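Local coordinates for protein urocanate hydratase (Paenibacillus sp. Soil724D2, PDB 7NED) that is a thiourocanate hydratase that binds NAD+ as cofactor and acts in the bacterial breakdown of ergothioneine, at residues G134-T139 / A398-F403; Y140-S145 / A338-L343; I348-W353 / H434-S439; V354-E359 / P427-R432. One frame throughout, in Å; residues are numbered along the deposited sequence.

In the fold
Contact 1 joins the start of helix 133-150 to strand 398-400, an outer strand of the mixed sheet, and contact 2 carries the same helix on to helix 335-344; their centres lie about 13 Å apart, with W402 packing on L340 between them. Contacts 3 and 4 both use strands 351-355 and 428-441, the next two strands inward, and have centres about 17 Å apart. Contacts 1 and 3, about 9 Å apart by centres, both touch the bound urocanate, through G134 and R352. Contact 4 lies away from this site, the side chain of V354 about 10 Å from the bound urocanate, and contacts 2 and 4 do not touch, their nearest atoms being about 12 Å apart.

Contact 1: residues G134-T139 / A398-F403; sequences GVIQGT and ARIGWF. With URO ((2E)-3-(1H-imidazol-4-yl)acrylic acid), chain B.
Q137 crosses the indole of W402 obliquely, its amide plane turned 56° from the ring, with CB, CG and CD all close to CD1 of the tryptophan. This is where the opening turns of helix 133-150, in the Rossmann-like part of the chain, dock on the outer strand 398-400 of the mixed sheet and the residues that follow it; the short helix and strand segments run nearly parallel, 22° apart. With CG anti to the backbone N (chi1 -175°) and an extended chain beyond, Q137 sends OE1 to accept the backbone N-H of W402 at 2.9 Å, the donor standing above the carbonyl plane. NE2 donates to a water that in turn donates to W402 O, so the amide grips the backbone of one residue, directly at one end and through a water at the other. An alanine in place of Q137 would probably leave W402 N without that acceptor and open a gap beside CD1 of the indole. Nearer the ligand, I400 points at the helix: CD1 sits 3.3 Å from G134 O, and CG2 meets CG2 of I136 at 4.1 Å. G138 lets the indole come close: its CA is 3.6 Å from CZ2 of W402, where a CB would crowd the ring. A CB on G134 would instead clash with OAA of the bound urocanate. The first helical turn is opened by a single water, donating to G134 O (2.8 Å), accepting from G138 N (2.9 Å) and, in the plane of the indole at its edge, from W402 NE1 (2.9 Å).

Contact 2: residues Y140-S145 / A338-L343; sequences YEIFQS and AFLRPL
F339 and I142 bring the largest buried surfaces to this helix-to-helix contact, meeting where CG2 of I142 approaches CD2 of the ring at 3.9 Å. The two side chains stand at about a right angle to each other. On the isoleucine, CG1 lies beside the backbone N (chi1 -66°), which puts CG2 beside the carbonyl carbon; the two branches then serve different partners. CG2 goes to the phenylalanine, while CG1 takes up L340, 3.8 Å from its CD1, again nearly at a right angle. The other methyl of the leucine, CD2, rests 4.0 Å from CB of E141. One turn on from E141, S145 lies at the closest backbone approach, and its OG is 3.6 Å from CB of F339. A338 CB sits 3.7 Å above the centre of the F339 ring, so its own helix lies against that face. No hydrogen bond crosses the contact; it is mostly apolar packing, with the serine hydroxyl oxygen against F339 CB, and the axes of the two segments pass 9.0 Å apart at a steep 108°. Helix 335-344 is itself irregular here, with a wider pi-type turn at 338-340 and a kink at P342-L343. Around the pair, F335 of the same helix also touches I142 and L340, W402 packs against L340, and helices 172-178 and 378-390 meet helix 133-150 through Y140.

Contact 3: residues I348-W353 / H434-S439; sequences IGPFRW and HLDAAS. With URO ((2E)-3-(1H-imidazol-4-yl)acrylic acid), chain B.
P350 sets its ring against the backbone of L435, CG and CD each 3.1 Å from L435 O. This van der Waals contact buries the carbonyl, and L435 O finds no partner in the model. Next to it, CA of G349 stands 3.4 Å from OD1 of D436, so close that a CB on this glycine would collide with the carboxylate. Both segments bend sharply here, P350 and L435 each at the centre of an inverse gamma turn. Polar bonding collects at D436: OD1 forms a salt bridge with R408 from helix 407-420 and accepts a hydrogen bond from a water at 2.7 Å. That water also accepts from A437 N and bonds weakly to I348 O, tying the loop to the approach of strand 351-355. The charged interaction with the ligand belongs to R352. Its CG takes the crowded position between backbone N and carbonyl carbon (chi1 58°), and the chain then bends at chi3 (58°), which places NE. The guanidinium meets the urocanate carboxylate with two bonds: NH1 donates to OAB at 2.9 Å and NH2 to OAA at 2.6 Å. Both are fairly straight, the first at 171°, and OAA lies at the guanidinium edge, in its plane. NH1 also donates to Q128 O, and T123 adds a hydroxyl bond to urocanate. The arrangement is the bidentate arginine-carboxylate pairing of a substrate-binding site, here anchoring the acid end of urocanate, with the side chain of L435 about 4 Å from NAD.

Contact 4: residues V354-E359 / P427-R432; sequences VALSGE and PIAFSR
V354 pairs with A429 as an antiparallel hydrogen-bonded pair: V354 N donates to A429 O at 2.8 Å, and A429 N returns a bond to V354 O at 3.0 Å. The same V354 O also receives a CA-H contact from I428. At A355 the non-hydrogen-bonded pair with I428 follows, where CD1 of the isoleucine folds back over A355, 3.7 Å from its CA. L356 leaves the strand but keeps the register with a longer bond, its N donating to P427 O at 3.2 Å, nearly in line with the C=O. Its chi2 of 157° places CD1: L356 CD1 is 4.1 Å from P427 CB. On A429, CB lies 4.0 Å from L356 CD1. An alanine in place of L356 would probably open a gap beside those two CB atoms. A type I turn from A355 to G358 then takes the chain away, and S357 OG, bonded also to D362, accepts from E359 N in an ST turn. The chemistry is that of two inner sheet strands: main-chain bonds set the register, while apolar side chains pack on both faces of the pair, V354 and A429 on one, A355 and I428 on the other, and L356 continues the packing past the strand end.

Contact 1: residues G134-T139 / A398-F403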
# COMPACT_ATOMS: atom_id res chain seq x y z
N GLY A 134 -2.50 0.42 25.84
CA GLY A 134 -3.02 0.12 24.52
C GLY A 134 -3.09 -1.37 24.24
O GLY A 134 -4.01 -1.83 23.56
N VAL A 135 -2.15 -2.14 24.80
CA VAL A 135 -2.08 -3.56 24.52
C VAL A 135 -2.58 -4.41 25.69
O VAL A 135 -2.66 -5.63 25.57
CB VAL A 135 -0.63 -3.98 24.14
CG1 VAL A 135 0.28 -4.01 25.38
CG2 VAL A 135 -0.59 -5.31 23.41
N ILE A 136 -2.93 -3.80 26.82
CA ILE A 136 -3.13 -4.65 28.00
C ILE A 136 -4.40 -5.50 27.87
O ILE A 136 -4.40 -6.66 28.28
CB ILE A 136 -3.11 -3.83 29.30
CG1 ILE A 136 -3.12 -4.78 30.50
CG2 ILE A 136 -4.27 -2.87 29.40
CD1 ILE A 136 -3.12 -4.03 31.80
N GLN A 137 -5.47 -4.99 27.26
CA GLN A 137 -6.67 -5.83 27.18
C GLN A 137 -6.47 -6.99 26.22
O GLN A 137 -6.98 -8.09 26.46
CB GLN A 137 -7.92 -5.06 26.74
CG GLN A 137 -9.13 -6.03 26.81
CD GLN A 137 -10.51 -5.39 26.56
OE1 GLN A 137 -10.62 -4.21 26.26
NE2 GLN A 137 -11.55 -6.20 26.66
N GLY A 138 -5.77 -6.76 25.11
CA GLY A 138 -5.43 -7.85 24.20
C GLY A 138 -4.70 -8.98 24.92
O GLY A 138 -5.05 -10.14 24.80
N THR A 139 -3.69 -8.63 25.68
CA THR A 139 -2.92 -9.65 26.39
C THR A 139 -3.78 -10.36 27.43
O THR A 139 -3.72 -11.59 27.59
CB THR A 139 -1.71 -8.98 27.04
OG1 THR A 139 -0.99 -8.25 26.03
CG2 THR A 139 -0.78 -10.02 27.68
N ALA A 398 -6.44 7.86 29.18
CA ALA A 398 -6.91 7.12 28.01
C ALA A 398 -7.50 5.80 28.48
O ALA A 398 -7.25 5.35 29.61
CB ALA A 398 -5.77 6.88 27.02
N ARG A 399 -8.22 5.13 27.58
CA ARG A 399 -8.83 3.85 27.89
C ARG A 399 -8.76 2.94 26.68
O ARG A 399 -8.95 3.40 25.55
CB ARG A 399 -10.30 4.03 28.33
CG ARG A 399 -11.05 2.72 28.67
CD ARG A 399 -10.48 2.00 29.92
NE ARG A 399 -10.74 2.73 31.16
CZ ARG A 399 -9.82 3.07 32.07
NH1 ARG A 399 -8.52 2.78 31.90
NH2 ARG A 399 -10.20 3.76 33.12
N ILE A 400 -8.43 1.66 26.93
CA ILE A 400 -8.53 0.59 25.94
C ILE A 400 -9.83 -0.15 26.18
O ILE A 400 -10.22 -0.40 27.34
CB ILE A 400 -7.33 -0.37 26.01
CG1 ILE A 400 -7.39 -1.41 24.88
CG2 ILE A 400 -7.27 -1.05 27.34
CD1 ILE A 400 -7.12 -0.74 23.44
N GLY A 401 -10.54 -0.49 25.10
CA GLY A 401 -11.77 -1.24 25.31
C GLY A 401 -12.17 -1.93 24.02
O GLY A 401 -12.53 -1.26 23.05
N TRP A 402 -12.06 -3.25 23.99
CA TRP A 402 -12.30 -3.98 22.75
C TRP A 402 -13.79 -4.02 22.46
O TRP A 402 -14.58 -4.52 23.27
CB TRP A 402 -11.74 -5.40 22.84
CG TRP A 402 -10.27 -5.45 22.68
CD1 TRP A 402 -9.35 -4.66 23.32
CD2 TRP A 402 -9.52 -6.34 21.84
NE1 TRP A 402 -8.08 -5.01 22.92
CE2 TRP A 402 -8.16 -6.03 22.00
CE3 TRP A 402 -9.88 -7.37 20.96
CZ2 TRP A 402 -7.13 -6.70 21.29
CZ3 TRP A 402 -8.87 -8.03 20.24
CH2 TRP A 402 -7.51 -7.70 20.42
N PHE A 403 -14.15 -3.50 21.29
CA PHE A 403 -15.52 -3.41 20.85
C PHE A 403 -15.58 -3.89 19.41
O PHE A 403 -14.60 -3.76 18.65
CB PHE A 403 -16.04 -1.96 20.94
CG PHE A 403 -16.51 -1.56 22.31
CD1 PHE A 403 -17.68 -2.06 22.83
CD2 PHE A 403 -15.81 -0.61 23.06
CE1 PHE A 403 -18.16 -1.68 24.08
CE2 PHE A 403 -16.30 -0.22 24.32
CZ PHE A 403 -17.48 -0.76 24.81
OAA URO B . -1.24 -0.56 21.11
CAI URO B . -0.32 0.09 20.45
OAB URO B . -0.22 1.25 20.48
CAC URO B . 0.62 -0.66 19.59
CAD URO B . 0.52 -1.96 19.51
CAJ URO B . 1.51 -2.50 18.65
CAF URO B . 1.90 -3.80 18.54
NAH URO B . 3.00 -3.91 17.74
CAE URO B . 3.26 -2.69 17.35
NAG URO B . 2.39 -1.80 17.87
O HOH W 1 -5.34 -4.34 23.58
O HOH W 2 -14.36 -6.28 25.34

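Contact 2: residues Y140-S145 / A338-L343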
# COMPACT_ATOMS: atom_id res chain seq x y z
N TYR A 140 -4.58 -9.60 28.15
CA TYR A 140 -5.49 -10.20 29.11
C TYR A 140 -6.47 -11.16 28.40
O TYR A 140 -6.72 -12.28 28.89
CB TYR A 140 -6.18 -9.07 29.87
CG TYR A 140 -7.35 -9.48 30.73
CD1 TYR A 140 -8.64 -9.36 30.26
CD2 TYR A 140 -7.15 -9.99 32.01
CE1 TYR A 140 -9.73 -9.74 31.05
CE2 TYR A 140 -8.22 -10.37 32.80
CZ TYR A 140 -9.50 -10.24 32.32
OH TYR A 140 -10.57 -10.61 33.10
N GLU A 141 -6.98 -10.76 27.23
CA GLU A 141 -7.87 -11.65 26.48
C GLU A 141 -7.12 -12.88 25.97
O GLU A 141 -7.71 -13.96 25.85
CB GLU A 141 -8.50 -10.91 25.28
CG GLU A 141 -9.58 -9.83 25.62
CD GLU A 141 -10.68 -10.30 26.59
OE1 GLU A 141 -11.09 -9.49 27.48
OE2 GLU A 141 -11.11 -11.48 26.46
N ILE A 142 -5.84 -12.75 25.63
CA ILE A 142 -5.05 -13.95 25.32
C ILE A 142 -5.00 -14.88 26.53
O ILE A 142 -5.24 -16.09 26.41
CB ILE A 142 -3.63 -13.58 24.86
CG1 ILE A 142 -3.65 -12.84 23.53
CG2 ILE A 142 -2.76 -14.85 24.78
CD1 ILE A 142 -2.32 -12.14 23.20
N PHE A 143 -4.61 -14.33 27.69
CA PHE A 143 -4.52 -15.16 28.89
C PHE A 143 -5.87 -15.79 29.22
O PHE A 143 -5.95 -16.98 29.56
CB PHE A 143 -4.00 -14.33 30.06
CG PHE A 143 -2.55 -13.92 29.93
CD1 PHE A 143 -1.69 -14.61 29.09
CD2 PHE A 143 -2.05 -12.87 30.66
CE1 PHE A 143 -0.34 -14.22 28.97
CE2 PHE A 143 -0.70 -12.48 30.54
CZ PHE A 143 0.15 -13.16 29.69
N GLN A 144 -6.97 -15.03 29.08
CA GLN A 144 -8.29 -15.58 29.40
C GLN A 144 -8.72 -16.66 28.40
O GLN A 144 -9.35 -17.65 28.80
CB GLN A 144 -9.36 -14.50 29.49
CG GLN A 144 -9.20 -13.58 30.73
CD GLN A 144 -9.35 -14.31 32.07
OE1 GLN A 144 -8.55 -15.18 32.42
NE2 GLN A 144 -10.36 -13.93 32.84
N SER A 145 -8.40 -16.47 27.11
CA SER A 145 -8.68 -17.50 26.12
C SER A 145 -7.93 -18.79 26.45
O SER A 145 -8.50 -19.89 26.40
CB SER A 145 -8.30 -16.97 24.72
OG SER A 145 -8.46 -18.00 23.76
N ALA A 338 -4.40 -18.70 17.18
CA ALA A 338 -4.74 -19.65 18.25
C ALA A 338 -5.77 -19.12 19.24
O ALA A 338 -6.57 -19.91 19.77
CB ALA A 338 -3.48 -20.07 19.01
N PHE A 339 -5.77 -17.82 19.52
CA PHE A 339 -6.62 -17.32 20.60
C PHE A 339 -7.57 -16.20 20.21
O PHE A 339 -8.74 -16.22 20.64
CB PHE A 339 -5.73 -16.86 21.75
CG PHE A 339 -4.74 -17.91 22.17
CD1 PHE A 339 -5.17 -19.19 22.51
CD2 PHE A 339 -3.39 -17.64 22.16
CE1 PHE A 339 -4.26 -20.18 22.86
CE2 PHE A 339 -2.45 -18.62 22.54
CZ PHE A 339 -2.89 -19.89 22.89
N LEU A 340 -7.13 -15.21 19.42
CA LEU A 340 -7.97 -14.03 19.27
C LEU A 340 -8.74 -13.96 17.95
O LEU A 340 -9.63 -13.13 17.81
CB LEU A 340 -7.12 -12.75 19.42
CG LEU A 340 -6.43 -12.55 20.78
CD1 LEU A 340 -5.77 -11.18 20.78
CD2 LEU A 340 -7.40 -12.72 21.91
N ARG A 341 -8.46 -14.84 16.99
CA ARG A 341 -9.11 -14.70 15.69
C ARG A 341 -10.64 -14.75 15.76
O ARG A 341 -11.28 -14.07 14.95
CB ARG A 341 -8.56 -15.74 14.72
CG ARG A 341 -9.06 -15.50 13.23
CD ARG A 341 -8.22 -16.30 12.25
NE ARG A 341 -6.88 -15.76 12.11
CZ ARG A 341 -5.84 -16.43 11.63
NH1 ARG A 341 -5.99 -17.69 11.22
NH2 ARG A 341 -4.66 -15.80 11.49
N PRO A 342 -11.28 -15.48 16.68
CA PRO A 342 -12.75 -15.39 16.74
C PRO A 342 -13.23 -13.99 17.04
O PRO A 342 -14.32 -13.62 16.59
CB PRO A 342 -13.11 -16.37 17.86
CG PRO A 342 -12.03 -17.39 17.78
CD PRO A 342 -10.78 -16.60 17.50
N LEU A 343 -12.44 -13.17 17.77
CA LEU A 343 -12.81 -11.78 17.96
C LEU A 343 -12.61 -10.98 16.66
O LEU A 343 -13.50 -10.24 16.22
CB LEU A 343 -11.96 -11.19 19.08
CG LEU A 343 -12.16 -11.86 20.46
CD1 LEU A 343 -11.22 -11.27 21.47
CD2 LEU A 343 -13.62 -11.68 20.90

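Contact 3: residues I348-W353 / H434-S439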
# COMPACT_ATOMS: atom_id res chain seq x y z
N ILE A 348 -14.22 -7.35 16.41
CA ILE A 348 -13.95 -6.91 17.78
C ILE A 348 -12.45 -6.66 17.90
O ILE A 348 -11.63 -7.52 17.55
CB ILE A 348 -14.43 -7.95 18.79
CG1 ILE A 348 -15.92 -8.23 18.58
CG2 ILE A 348 -14.17 -7.46 20.24
CD1 ILE A 348 -16.42 -9.57 19.14
N GLY A 349 -12.07 -5.47 18.34
CA GLY A 349 -10.67 -5.13 18.30
C GLY A 349 -10.27 -4.01 19.22
O GLY A 349 -11.11 -3.47 19.94
N PRO A 350 -8.98 -3.63 19.19
CA PRO A 350 -8.39 -2.77 20.24
C PRO A 350 -8.73 -1.29 20.12
O PRO A 350 -7.87 -0.42 20.00
CB PRO A 350 -6.89 -3.04 20.08
CG PRO A 350 -6.73 -3.53 18.65
CD PRO A 350 -7.95 -4.37 18.44
N PHE A 351 -10.02 -0.99 20.26
CA PHE A 351 -10.51 0.38 20.18
C PHE A 351 -10.09 1.15 21.43
O PHE A 351 -9.99 0.58 22.51
CB PHE A 351 -12.02 0.31 19.94
CG PHE A 351 -12.68 1.63 19.70
CD1 PHE A 351 -12.39 2.28 18.48
CD2 PHE A 351 -13.87 1.94 20.31
CE1 PHE A 351 -13.02 3.44 18.10
CE2 PHE A 351 -14.57 3.08 19.91
CZ PHE A 351 -14.15 3.84 18.79
N ARG A 352 -9.75 2.42 21.27
CA ARG A 352 -9.20 3.18 22.40
C ARG A 352 -9.62 4.63 22.25
O ARG A 352 -9.99 5.08 21.16
CB ARG A 352 -7.67 3.05 22.44
CG ARG A 352 -7.04 3.54 21.11
CD ARG A 352 -5.55 3.20 20.97
NE ARG A 352 -5.25 1.76 21.05
CZ ARG A 352 -4.02 1.27 20.94
NH1 ARG A 352 -2.99 2.08 20.69
NH2 ARG A 352 -3.81 -0.04 21.10
N TRP A 353 -9.55 5.39 23.34
CA TRP A 353 -9.90 6.79 23.27
C TRP A 353 -9.07 7.57 24.27
O TRP A 353 -8.55 7.01 25.23
CB TRP A 353 -11.40 7.00 23.51
CG TRP A 353 -11.96 6.23 24.66
CD1 TRP A 353 -12.21 6.72 25.92
CD2 TRP A 353 -12.40 4.87 24.66
NE1 TRP A 353 -12.77 5.74 26.68
CE2 TRP A 353 -12.88 4.59 25.95
CE3 TRP A 353 -12.42 3.85 23.69
CZ2 TRP A 353 -13.37 3.34 26.32
CZ3 TRP A 353 -12.92 2.59 24.05
CH2 TRP A 353 -13.39 2.35 25.36
N HIS A 434 -3.34 -1.15 15.10
CA HIS A 434 -3.56 -1.66 13.73
C HIS A 434 -3.86 -3.14 13.73
O HIS A 434 -4.24 -3.67 12.68
CB HIS A 434 -2.35 -1.40 12.84
CG HIS A 434 -2.02 0.05 12.67
ND1 HIS A 434 -1.17 0.50 11.68
CD2 HIS A 434 -2.41 1.15 13.36
CE1 HIS A 434 -1.08 1.81 11.75
NE2 HIS A 434 -1.81 2.24 12.76
N LEU A 435 -3.69 -3.80 14.88
CA LEU A 435 -4.02 -5.22 15.03
C LEU A 435 -5.54 -5.31 15.09
O LEU A 435 -6.15 -5.35 16.16
CB LEU A 435 -3.36 -5.80 16.29
CG LEU A 435 -3.42 -7.33 16.42
CD1 LEU A 435 -2.33 -8.02 15.57
CD2 LEU A 435 -3.36 -7.71 17.93
N ASP A 436 -6.19 -5.21 13.94
CA ASP A 436 -7.64 -5.13 13.85
C ASP A 436 -8.05 -5.74 12.51
O ASP A 436 -7.28 -5.74 11.58
CB ASP A 436 -8.07 -3.66 13.98
CG ASP A 436 -9.58 -3.45 14.31
OD1 ASP A 436 -10.12 -4.14 15.11
OD2 ASP A 436 -10.18 -2.55 13.79
N ALA A 437 -9.26 -6.24 12.46
CA ALA A 437 -9.77 -6.94 11.33
C ALA A 437 -9.37 -6.53 9.90
O ALA A 437 -8.68 -7.27 9.34
CB ALA A 437 -11.23 -7.21 11.46
N ALA A 438 -9.72 -5.42 9.34
CA ALA A 438 -9.24 -5.24 7.91
C ALA A 438 -7.95 -4.44 7.80
O ALA A 438 -7.58 -4.02 6.78
CB ALA A 438 -10.30 -4.77 7.00
N SER A 439 -7.25 -4.33 8.90
CA SER A 439 -6.16 -3.38 8.93
C SER A 439 -4.75 -3.82 9.14
O SER A 439 -3.85 -3.06 9.35
CB SER A 439 -6.56 -2.26 9.87
OG SER A 439 -6.62 -2.75 11.12
OAA URO B . -1.24 -0.56 21.11
CAI URO B . -0.32 0.09 20.45
OAB URO B . -0.22 1.25 20.48
CAC URO B . 0.62 -0.66 19.59
CAD URO B . 0.52 -1.96 19.51
CAJ URO B . 1.51 -2.50 18.65
CAF URO B . 1.90 -3.80 18.54
NAH URO B . 3.00 -3.91 17.74
CAE URO B . 3.26 -2.69 17.35
NAG URO B . 2.39 -1.80 17.87
O HOH W 3 -10.93 -6.65 14.84

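Contact 4: residues V354-E359 / P427-R432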
# COMPACT_ATOMS: atom_id res chain seq x y z
N VAL A 354 -8.89 8.85 24.00
CA VAL A 354 -7.99 9.69 24.79
C VAL A 354 -8.73 10.95 25.20
O VAL A 354 -9.34 11.62 24.35
CB VAL A 354 -6.73 10.04 23.99
CG1 VAL A 354 -5.83 11.04 24.77
CG2 VAL A 354 -5.96 8.75 23.67
N ALA A 355 -8.63 11.31 26.48
CA ALA A 355 -9.25 12.54 26.98
C ALA A 355 -8.29 13.70 26.69
O ALA A 355 -7.35 13.94 27.44
CB ALA A 355 -9.54 12.43 28.47
N LEU A 356 -8.51 14.40 25.58
CA LEU A 356 -7.61 15.48 25.19
C LEU A 356 -7.58 16.62 26.19
O LEU A 356 -6.60 17.39 26.22
CB LEU A 356 -8.02 15.99 23.82
CG LEU A 356 -7.93 14.89 22.75
CD1 LEU A 356 -8.85 15.20 21.55
CD2 LEU A 356 -6.50 14.70 22.28
N SER A 357 -8.63 16.77 27.01
CA SER A 357 -8.58 17.80 28.04
C SER A 357 -7.47 17.54 29.05
O SER A 357 -7.00 18.48 29.71
CB SER A 357 -9.92 17.90 28.75
OG SER A 357 -10.19 16.74 29.55
N GLY A 358 -7.02 16.29 29.16
CA GLY A 358 -6.12 15.88 30.21
C GLY A 358 -6.79 15.48 31.50
O GLY A 358 -6.09 15.12 32.45
N GLU A 359 -8.13 15.52 31.56
CA GLU A 359 -8.87 15.24 32.79
C GLU A 359 -9.25 13.76 32.87
O GLU A 359 -10.00 13.26 32.02
CB GLU A 359 -10.14 16.10 32.89
CG GLU A 359 -9.86 17.59 33.08
CD GLU A 359 -9.09 17.83 34.38
OE1 GLU A 359 -9.60 17.43 35.44
OE2 GLU A 359 -7.95 18.34 34.32
N PRO A 427 -12.80 17.58 24.10
CA PRO A 427 -12.99 16.55 23.07
C PRO A 427 -12.26 15.26 23.38
O PRO A 427 -11.32 15.20 24.17
CB PRO A 427 -12.43 17.21 21.80
CG PRO A 427 -12.57 18.69 22.08
CD PRO A 427 -12.23 18.82 23.55
N ILE A 428 -12.67 14.21 22.68
CA ILE A 428 -12.15 12.87 22.88
C ILE A 428 -11.62 12.37 21.54
O ILE A 428 -12.30 12.49 20.51
CB ILE A 428 -13.22 11.91 23.43
CG1 ILE A 428 -13.81 12.44 24.75
CG2 ILE A 428 -12.68 10.48 23.52
CD1 ILE A 428 -12.80 12.43 25.93
N ALA A 429 -10.43 11.81 21.54
CA ALA A 429 -9.89 11.21 20.33
C ALA A 429 -10.12 9.71 20.39
O ALA A 429 -9.94 9.11 21.45
CB ALA A 429 -8.40 11.51 20.18
N PHE A 430 -10.56 9.13 19.27
CA PHE A 430 -10.77 7.70 19.14
C PHE A 430 -9.75 7.11 18.17
O PHE A 430 -9.47 7.69 17.12
CB PHE A 430 -12.17 7.38 18.63
CG PHE A 430 -13.24 7.55 19.67
CD1 PHE A 430 -13.94 8.76 19.79
CD2 PHE A 430 -13.53 6.50 20.56
CE1 PHE A 430 -14.93 8.90 20.78
CE2 PHE A 430 -14.51 6.63 21.50
CZ PHE A 430 -15.19 7.84 21.64
N SER A 431 -9.20 5.96 18.51
CA SER A 431 -8.34 5.31 17.53
C SER A 431 -8.31 3.82 17.85
O SER A 431 -9.26 3.29 18.45
CB SER A 431 -6.95 5.97 17.50
OG SER A 431 -6.12 5.40 16.48
N ARG A 432 -7.26 3.15 17.43
CA ARG A 432 -7.15 1.74 17.71
C ARG A 432 -5.74 1.32 17.34
O ARG A 432 -5.02 2.04 16.65
CB ARG A 432 -8.19 0.92 16.94
CG ARG A 432 -8.15 1.24 15.38
CD ARG A 432 -8.74 0.11 14.49
NE ARG A 432 -8.83 0.55 13.09
CZ ARG A 432 -7.79 0.59 12.25
NH1 ARG A 432 -6.59 0.21 12.67
NH2 ARG A 432 -7.96 1.00 10.97
O HOH W 4 -11.04 15.29 27.01